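Local coordinates for protein alpha-galactosidase 1 (Saccharomyces cerevisiae, PDB 3LRK) that hydrolyses terminal, non-reducing alpha-D-galactose residues from alpha-D-galactosides such as galactose oligosaccharides, galactomannans and galactolipids, at residues L59-M64 / G418-A423; L299-Y304 / S404-I409. The protein carries 1 engineered substitution. One frame throughout, in Å; residues are numbered along the deposited sequence.

In the fold
Both contacts join the catalytic part of the chain, a TIM barrel, to the C-terminal part that carries the antiparallel beta sandwich. Neither lies at the active site. Contact 1 pairs two loops, 59-64 and 418-423. Contact 2 pairs helix 301-307 with helix 403-410. Most touching residues are buried in both, but S407 of contact 2 is exposed. Contact 1 mixes apolar packing with a weak backbone hydrogen bond, a bridging water and a covalently bound sugar. Contact 2 has no hydrogen bond between its segments and rests on alanine, tyrosine and isoleucine packing. The two meet where Y304 OH hydrogen-bonds to L59 O and packs against L420; L59 also touches I409.

Contact 1: residues L59-M64 / G418-A423; sequences LGLKDM and GILYNA. With NAG (2-acetamido-2-deoxy-beta-D-glucopyranose), chain C.
L420 points its side chain at the 59-64 loop, and M64 crosses it at about a right angle. L420 CG is anti to its own carbonyl carbon, and with the second torsion near anti this carries CD1 between the loop backbone and the M64 thioether. L420 CD1 lies 3.5 Å from M64 SD. On the backbone side, L420 CD1 is 3.3 Å from L59 O. L61 crosses L420 obliquely and reaches CD1 with CD2. M64 leaves its backbone pointing away from 418-423, but its chain bends at chi3 (71°), bringing CE near Y421 CB. G60 ends helix 46-58 in a Schellman motif; its positive phi suits glycine.

D63 and N422 lie side by side and point the same way, their carboxylate and amide planes 37° apart. D63 CB sits 3.3 Å from N422 OD1. N422 is an N-glycosylation site, with ND2 bonded to C1 of the NAG. The sugar directs its N2-H at D63: NAG N2 donates a fairly straight bond (162°) to D63 OD2, at 2.8 Å. The other carboxylate oxygen, OD1, is held by T424 OG1, while N422 OD1 accepts from E425 N.

The backbones meet through A423 N to D63 O, 2.7 Å but weak, as the N-H is poorly aimed. One water donates to both G60 O and Y421 O. The D63 carboxylate is thus gripped on both oxygens by neutral groups, which would probably favour its charged form and hold the first sugar against the joint between the two domains.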
ATOM      1  N   LEU A  59      40.015 -27.178  -4.411  1.00 27.84           N
ATOM      2  CA  LEU A  59      40.130 -25.949  -5.215  1.00 27.35           C
ATOM      3  C   LEU A  59      40.646 -24.747  -4.419  1.00 26.61           C
ATOM      4  O   LEU A  59      40.867 -23.675  -4.984  1.00 26.96           O
ATOM      5  CB  LEU A  59      38.801 -25.603  -5.916  1.00 27.32           C
ATOM      6  CG  LEU A  59      38.248 -26.605  -6.941  1.00 28.25           C
ATOM      7  CD1 LEU A  59      36.874 -26.153  -7.446  1.00 27.68           C
ATOM      8  CD2 LEU A  59      39.216 -26.853  -8.117  1.00 27.83           C
ATOM      9  N   GLY A  60      40.833 -24.923  -3.113  1.00 26.08           N
ATOM     10  CA  GLY A  60      41.353 -23.857  -2.255  1.00 25.12           C
ATOM     11  C   GLY A  60      40.291 -22.816  -1.938  1.00 24.77           C
ATOM     12  O   GLY A  60      40.594 -21.759  -1.398  1.00 24.26           O
ATOM     13  N   LEU A  61      39.043 -23.122  -2.293  1.00 24.53           N
ATOM     14  CA  LEU A  61      37.918 -22.217  -2.042  1.00 24.18           C
ATOM     15  C   LEU A  61      37.501 -22.218  -0.574  1.00 24.11           C
ATOM     16  O   LEU A  61      37.134 -21.170  -0.029  1.00 23.64           O
ATOM     17  CB  LEU A  61      36.740 -22.545  -2.963  1.00 23.86           C
ATOM     18  CG  LEU A  61      36.940 -22.151  -4.435  1.00 24.00           C
ATOM     19  CD1 LEU A  61      35.745 -22.562  -5.270  1.00 23.80           C
ATOM     20  CD2 LEU A  61      37.216 -20.648  -4.584  1.00 25.10           C
ATOM     21  N   LYS A  62      37.591 -23.385   0.066  1.00 24.42           N
ATOM     22  CA  LYS A  62      37.356 -23.500   1.512  1.00 24.57           C
ATOM     23  C   LYS A  62      38.246 -22.530   2.295  1.00 25.05           C
ATOM     24  O   LYS A  62      37.763 -21.778   3.147  1.00 24.67           O
ATOM     25  CB  LYS A  62      37.584 -24.935   1.994  1.00 24.21           C
ATOM     26  CG  LYS A  62      37.385 -25.138   3.510  1.00 24.68           C
ATOM     27  CD  LYS A  62      37.865 -26.526   3.964  1.00 23.93           C
ATOM     28  CE  LYS A  62      39.382 -26.561   4.179  1.00 24.10           C
ATOM     29  NZ  LYS A  62      39.885 -27.945   4.401  1.00 26.10           N
ATOM     30  N   ASP A  63      39.543 -22.535   1.992  1.00 25.24           N
ATOM     31  CA  ASP A  63      40.478 -21.687   2.729  1.00 25.38           C
ATOM     32  C   ASP A  63      40.436 -20.211   2.320  1.00 25.62           C
ATOM     33  O   ASP A  63      41.151 -19.382   2.903  1.00 26.20           O
ATOM     34  CB  ASP A  63      41.898 -22.263   2.677  1.00 25.76           C
ATOM     35  CG  ASP A  63      42.031 -23.546   3.475  1.00 25.69           C
ATOM     36  OD1 ASP A  63      41.789 -23.514   4.697  1.00 26.25           O
ATOM     37  OD2 ASP A  63      42.383 -24.590   2.888  1.00 27.48           O
ATOM     38  N   MET A  64      39.593 -19.880   1.340  1.00 25.42           N
ATOM     39  CA  MET A  64      39.282 -18.477   1.031  1.00 25.44           C
ATOM     40  C   MET A  64      38.119 -17.970   1.890  1.00 25.50           C
ATOM     41  O   MET A  64      37.864 -16.767   1.962  1.00 25.40           O
ATOM     42  CB  MET A  64      38.967 -18.274  -0.454  1.00 25.29           C
ATOM     43  CG  MET A  64      40.110 -18.619  -1.403  1.00 24.82           C
ATOM     44  SD  MET A  64      40.003 -17.796  -3.005  1.00 25.09           S
ATOM     45  CE  MET A  64      40.394 -16.107  -2.530  1.00 22.99           C
ATOM     46  N   GLY A 418      49.308 -21.879  -3.039  1.00 41.98           N
ATOM     47  CA  GLY A 418      50.293 -20.916  -3.535  1.00 41.21           C
ATOM     48  C   GLY A 418      49.804 -20.026  -4.670  1.00 40.65           C
ATOM     49  O   GLY A 418      50.512 -19.099  -5.085  1.00 40.70           O
ATOM     50  N   ILE A 419      48.600 -20.307  -5.176  1.00 39.71           N
ATOM     51  CA  ILE A 419      47.983 -19.502  -6.236  1.00 38.95           C
ATOM     52  C   ILE A 419      46.821 -18.675  -5.664  1.00 38.30           C
ATOM     53  O   ILE A 419      46.852 -17.441  -5.721  1.00 38.50           O
ATOM     54  CB  ILE A 419      47.531 -20.371  -7.448  1.00 39.04           C
ATOM     55  CG1 ILE A 419      48.744 -21.074  -8.083  1.00 39.01           C
ATOM     56  CG2 ILE A 419      46.785 -19.512  -8.490  1.00 39.30           C
ATOM     57  CD1 ILE A 419      48.407 -22.073  -9.167  1.00 38.16           C
ATOM     58  N   LEU A 420      45.814 -19.351  -5.104  1.00 37.11           N
ATOM     59  CA  LEU A 420      44.744 -18.662  -4.371  1.00 36.10           C
ATOM     60  C   LEU A 420      45.234 -18.184  -3.010  1.00 35.22           C
ATOM     61  O   LEU A 420      46.050 -18.849  -2.366  1.00 34.70           O
ATOM     62  CB  LEU A 420      43.503 -19.544  -4.190  1.00 35.83           C
ATOM     63  CG  LEU A 420      42.773 -20.244  -5.345  1.00 36.42           C
ATOM     64  CD1 LEU A 420      41.298 -20.422  -4.976  1.00 36.34           C
ATOM     65  CD2 LEU A 420      42.893 -19.545  -6.687  1.00 36.22           C
ATOM     66  N   TYR A 421      44.736 -17.023  -2.585  1.00 34.21           N
ATOM     67  CA  TYR A 421      44.977 -16.507  -1.244  1.00 33.61           C
ATOM     68  C   TYR A 421      44.407 -17.458  -0.188  1.00 33.39           C
ATOM     69  O   TYR A 421      43.296 -17.971  -0.350  1.00 33.28           O
ATOM     70  CB  TYR A 421      44.340 -15.126  -1.103  1.00 33.31           C
ATOM     71  CG  TYR A 421      44.637 -14.422   0.195  1.00 32.81           C
ATOM     72  CD1 TYR A 421      45.803 -13.670   0.352  1.00 32.42           C
ATOM     73  CD2 TYR A 421      43.743 -14.489   1.264  1.00 32.23           C
ATOM     74  CE1 TYR A 421      46.073 -13.011   1.545  1.00 31.67           C
ATOM     75  CE2 TYR A 421      44.001 -13.838   2.456  1.00 32.03           C
ATOM     76  CZ  TYR A 421      45.168 -13.099   2.589  1.00 32.05           C
ATOM     77  OH  TYR A 421      45.426 -12.460   3.768  1.00 32.54           O
ATOM     78  N   ASN A 422      45.176 -17.688   0.874  1.00 33.11           N
ATOM     79  CA  ASN A 422      44.772 -18.566   1.978  1.00 33.05           C
ATOM     80  C   ASN A 422      44.377 -17.721   3.192  1.00 32.72           C
ATOM     81  O   ASN A 422      45.230 -17.267   3.960  1.00 32.45           O
ATOM     82  CB  ASN A 422      45.886 -19.583   2.309  1.00 33.11           C
ATOM     83  CG  ASN A 422      45.415 -20.724   3.226  1.00 34.08           C
ATOM     84  OD1 ASN A 422      44.460 -20.575   3.987  1.00 33.26           O
ATOM     85  ND2 ASN A 422      46.109 -21.873   3.146  1.00 36.14           N
ATOM     86  N   ALA A 423      43.070 -17.497   3.340  1.00 32.64           N
ATOM     87  CA  ALA A 423      42.529 -16.681   4.429  1.00 32.56           C
ATOM     88  C   ALA A 423      42.579 -17.404   5.777  1.00 32.64           C
ATOM     89  O   ALA A 423      42.592 -16.763   6.832  1.00 32.24           O
ATOM     90  CB  ALA A 423      41.094 -16.237   4.109  1.00 32.49           C
TER
HETATM   91  C1  NAG C   1      45.679 -22.932   4.042  1.00 38.97           C
HETATM   92  C2  NAG C   1      45.851 -24.321   3.418  1.00 40.93           C
HETATM   93  C3  NAG C   1      45.453 -25.465   4.356  1.00 42.43           C
HETATM   94  C4  NAG C   1      45.848 -25.286   5.827  1.00 43.82           C
HETATM   95  C5  NAG C   1      46.001 -23.817   6.259  1.00 42.48           C
HETATM   96  C6  NAG C   1      47.024 -23.719   7.385  1.00 43.63           C
HETATM   97  C7  NAG C   1      45.632 -24.360   0.996  1.00 39.54           C
HETATM   98  C8  NAG C   1      44.795 -24.842  -0.149  1.00 39.55           C
HETATM   99  N2  NAG C   1      45.075 -24.435   2.200  1.00 39.51           N
HETATM  100  O3  NAG C   1      46.017 -26.670   3.875  1.00 44.01           O
HETATM  101  O4  NAG C   1      44.828 -25.880   6.620  1.00 46.30           O
HETATM  102  O5  NAG C   1      46.431 -22.932   5.232  1.00 40.09           O
HETATM  103  O6  NAG C   1      46.768 -22.558   8.138  1.00 45.39           O
HETATM  104  O7  NAG C   1      46.765 -23.924   0.805  1.00 40.01           O
HETATM  105  O   HOH W   1      42.910 -20.847  -0.375  1.00 26.92           O

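Contact 2: residues L299-Y304 / S404-I409; sequences LKASSY and STASAI. With NAG (2-acetamido-2-deoxy-beta-D-glucopyranose), chain F.
Apolar packing does most of the work. A301 and A406 are the closest pair of backbones, with CA atoms 5.0 Å apart. A301 CB and A406 CB meet at 3.8 Å, and A406 CB also rests 3.6 Å from A301 O. Small residues on both sides let the helices come this near. Y304 extends from the next turn with CG anti to the backbone N (chi1 175°). A406 CB lies at the ring edge, in its plane, 3.9 Å from Y304 CD2. Farther along, I409 crosses the tyrosine at about a right angle. The I409 CG2 branch, itself anti to the backbone N, comes 3.3 Å from Y304 OH and also touches Y304 CE2.

Helix 301-307 belongs to the TIM-barrel part of this GH27 enzyme, and helix 403-410 comes from the C-terminal part, so the packing ties the two together.

No hydrogen bond crosses between the segments. Y304 OH hydrogen-bonds to L59 O, and S407 OG to N403 O, although S407 OG also lies 3.3 Å from A301 CB. An alanine in place of Y304 would remove the ring and hydroxyl, and would probably loosen the packing on A406 and I409 and leave L59 O without this bond. K300, at the N-cap position, curls its chain at chi4 to place K300 NZ 2.8 Å from S303 OG; E276 takes both groups, by a salt bridge to NZ and a hydrogen bond with OG.

S302 OG hydrogen-bonds with O6 of a NAG at 3.0 Å, and the K300 side chain passes near the same oxygen.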
ATOM      1  N   LEU A 299      32.195 -26.684 -12.964  1.00 32.72           N
ATOM      2  CA  LEU A 299      32.413 -25.253 -12.904  1.00 31.72           C
ATOM      3  C   LEU A 299      33.447 -24.864 -13.959  1.00 31.29           C
ATOM      4  O   LEU A 299      34.542 -25.444 -13.999  1.00 31.18           O
ATOM      5  CB  LEU A 299      32.906 -24.871 -11.503  1.00 31.78           C
ATOM      6  CG  LEU A 299      33.276 -23.416 -11.190  1.00 30.97           C
ATOM      7  CD1 LEU A 299      32.047 -22.511 -11.248  1.00 31.25           C
ATOM      8  CD2 LEU A 299      33.935 -23.325  -9.830  1.00 32.01           C
ATOM      9  N   LYS A 300      33.097 -23.895 -14.805  1.00 30.18           N
ATOM     10  CA  LYS A 300      34.010 -23.426 -15.845  1.00 29.80           C
ATOM     11  C   LYS A 300      35.083 -22.487 -15.295  1.00 29.22           C
ATOM     12  O   LYS A 300      34.921 -21.912 -14.208  1.00 28.70           O
ATOM     13  CB  LYS A 300      33.268 -22.818 -17.042  1.00 29.86           C
ATOM     14  CG  LYS A 300      32.587 -21.470 -16.821  1.00 30.54           C
ATOM     15  CD  LYS A 300      31.762 -21.099 -18.052  1.00 30.93           C
ATOM     16  CE  LYS A 300      31.320 -19.651 -18.040  1.00 30.90           C
ATOM     17  NZ  LYS A 300      30.360 -19.379 -16.912  1.00 32.81           N
ATOM     18  N   ALA A 301      36.164 -22.347 -16.069  1.00 28.31           N
ATOM     19  CA  ALA A 301      37.358 -21.592 -15.682  1.00 27.52           C
ATOM     20  C   ALA A 301      37.103 -20.134 -15.294  1.00 26.93           C
ATOM     21  O   ALA A 301      37.555 -19.691 -14.233  1.00 27.05           O
ATOM     22  CB  ALA A 301      38.407 -21.668 -16.790  1.00 27.69           C
ATOM     23  N   SER A 302      36.409 -19.386 -16.152  1.00 26.38           N
ATOM     24  CA  SER A 302      36.164 -17.964 -15.889  1.00 25.29           C
ATOM     25  C   SER A 302      35.365 -17.760 -14.604  1.00 25.24           C
ATOM     26  O   SER A 302      35.601 -16.799 -13.861  1.00 24.59           O
ATOM     27  CB  SER A 302      35.477 -17.267 -17.067  1.00 25.34           C
ATOM     28  OG  SER A 302      34.206 -17.832 -17.377  1.00 24.85           O
ATOM     29  N   SER A 303      34.417 -18.661 -14.355  1.00 24.97           N
ATOM     30  CA  SER A 303      33.575 -18.577 -13.158  1.00 24.94           C
ATOM     31  C   SER A 303      34.376 -18.890 -11.900  1.00 25.18           C
ATOM     32  O   SER A 303      34.257 -18.192 -10.888  1.00 25.29           O
ATOM     33  CB  SER A 303      32.364 -19.497 -13.290  1.00 24.68           C
ATOM     34  OG  SER A 303      31.558 -19.096 -14.385  1.00 23.80           O
ATOM     35  N   TYR A 304      35.208 -19.930 -11.972  1.00 25.37           N
ATOM     36  CA  TYR A 304      36.127 -20.270 -10.883  1.00 25.61           C
ATOM     37  C   TYR A 304      37.018 -19.095 -10.463  1.00 25.63           C
ATOM     38  O   TYR A 304      37.167 -18.837  -9.278  1.00 25.36           O
ATOM     39  CB  TYR A 304      36.974 -21.503 -11.247  1.00 25.72           C
ATOM     40  CG  TYR A 304      38.050 -21.866 -10.244  1.00 26.67           C
ATOM     41  CD1 TYR A 304      37.745 -22.130  -8.895  1.00 26.72           C
ATOM     42  CD2 TYR A 304      39.380 -21.991 -10.651  1.00 27.44           C
ATOM     43  CE1 TYR A 304      38.755 -22.472  -7.986  1.00 26.49           C
ATOM     44  CE2 TYR A 304      40.371 -22.328  -9.764  1.00 27.77           C
ATOM     45  CZ  TYR A 304      40.069 -22.576  -8.441  1.00 27.37           C
ATOM     46  OH  TYR A 304      41.111 -22.912  -7.589  1.00 28.10           O
ATOM     47  N   SER A 404      43.764 -20.020 -18.275  1.00 39.16           N
ATOM     48  CA  SER A 404      44.660 -21.177 -18.371  1.00 39.28           C
ATOM     49  C   SER A 404      44.962 -21.821 -17.020  1.00 38.82           C
ATOM     50  O   SER A 404      44.812 -23.032 -16.867  1.00 38.78           O
ATOM     51  CB  SER A 404      45.964 -20.812 -19.085  1.00 39.41           C
ATOM     52  OG  SER A 404      45.817 -20.969 -20.483  1.00 40.63           O
ATOM     53  N   THR A 405      45.390 -21.011 -16.054  1.00 38.44           N
ATOM     54  CA  THR A 405      45.686 -21.496 -14.708  1.00 38.14           C
ATOM     55  C   THR A 405      44.424 -22.084 -14.062  1.00 37.70           C
ATOM     56  O   THR A 405      44.467 -23.171 -13.488  1.00 37.47           O
ATOM     57  CB  THR A 405      46.291 -20.384 -13.817  1.00 38.24           C
ATOM     58  OG1 THR A 405      47.315 -19.689 -14.540  1.00 39.10           O
ATOM     59  CG2 THR A 405      46.889 -20.962 -12.545  1.00 38.15           C
ATOM     60  N   ALA A 406      43.313 -21.359 -14.180  1.00 37.23           N
ATOM     61  CA  ALA A 406      42.005 -21.825 -13.719  1.00 36.86           C
ATOM     62  C   ALA A 406      41.626 -23.184 -14.319  1.00 36.51           C
ATOM     63  O   ALA A 406      41.213 -24.093 -13.596  1.00 35.98           O
ATOM     64  CB  ALA A 406      40.942 -20.790 -14.034  1.00 36.70           C
ATOM     65  N   SER A 407      41.783 -23.319 -15.635  1.00 36.43           N
ATOM     66  CA  SER A 407      41.503 -24.584 -16.326  1.00 36.64           C
ATOM     67  C   SER A 407      42.406 -25.707 -15.824  1.00 36.22           C
ATOM     68  O   SER A 407      41.944 -26.829 -15.620  1.00 36.37           O
ATOM     69  CB  SER A 407      41.652 -24.432 -17.838  1.00 36.71           C
ATOM     70  OG  SER A 407      40.762 -23.452 -18.335  1.00 38.58           O
ATOM     71  N   ALA A 408      43.686 -25.394 -15.623  1.00 35.91           N
ATOM     72  CA  ALA A 408      44.651 -26.350 -15.075  1.00 35.69           C
ATOM     73  C   ALA A 408      44.252 -26.829 -13.682  1.00 35.45           C
ATOM     74  O   ALA A 408      44.266 -28.034 -13.414  1.00 35.52           O
ATOM     75  CB  ALA A 408      46.053 -25.746 -15.048  1.00 35.58           C
ATOM     76  N   ILE A 409      43.900 -25.889 -12.802  1.00 35.17           N
ATOM     77  CA  ILE A 409      43.494 -26.234 -11.432  1.00 34.74           C
ATOM     78  C   ILE A 409      42.232 -27.105 -11.440  1.00 34.53           C
ATOM     79  O   ILE A 409      42.187 -28.138 -10.772  1.00 34.34           O
ATOM     80  CB  ILE A 409      43.287 -24.989 -10.536  1.00 34.84           C
ATOM     81  CG1 ILE A 409      44.627 -24.279 -10.282  1.00 34.63           C
ATOM     82  CG2 ILE A 409      42.640 -25.391  -9.197  1.00 34.58           C
ATOM     83  CD1 ILE A 409      44.491 -22.818  -9.873  1.00 33.87           C
TER
HETATM   84  C1  NAG F4001      37.933 -16.446 -20.007  1.00 47.36           C
HETATM   85  C2  NAG F4001      38.172 -15.162 -20.815  1.00 49.22           C
HETATM   86  C3  NAG F4001      36.895 -14.338 -20.996  1.00 49.00           C
HETATM   87  C4  NAG F4001      35.696 -15.189 -21.408  1.00 48.80           C
HETATM   88  C5  NAG F4001      35.602 -16.461 -20.569  1.00 48.64           C
HETATM   89  C6  NAG F4001      34.491 -17.372 -21.085  1.00 48.50           C
HETATM   90  C7  NAG F4001      40.432 -14.276 -20.776  1.00 52.25           C
HETATM   91  C8  NAG F4001      41.592 -14.735 -19.929  1.00 53.16           C
HETATM   92  N2  NAG F4001      39.220 -14.346 -20.222  1.00 50.89           N
HETATM   93  O3  NAG F4001      37.094 -13.366 -21.999  1.00 49.14           O
HETATM   94  O4  NAG F4001      34.512 -14.426 -21.291  1.00 48.24           O
HETATM   95  O5  NAG F4001      36.844 -17.150 -20.589  1.00 47.67           O
HETATM   96  O6  NAG F4001      34.371 -18.503 -20.254  1.00 49.26           O
HETATM   97  O7  NAG F4001      40.622 -13.869 -21.926  1.00 52.46           O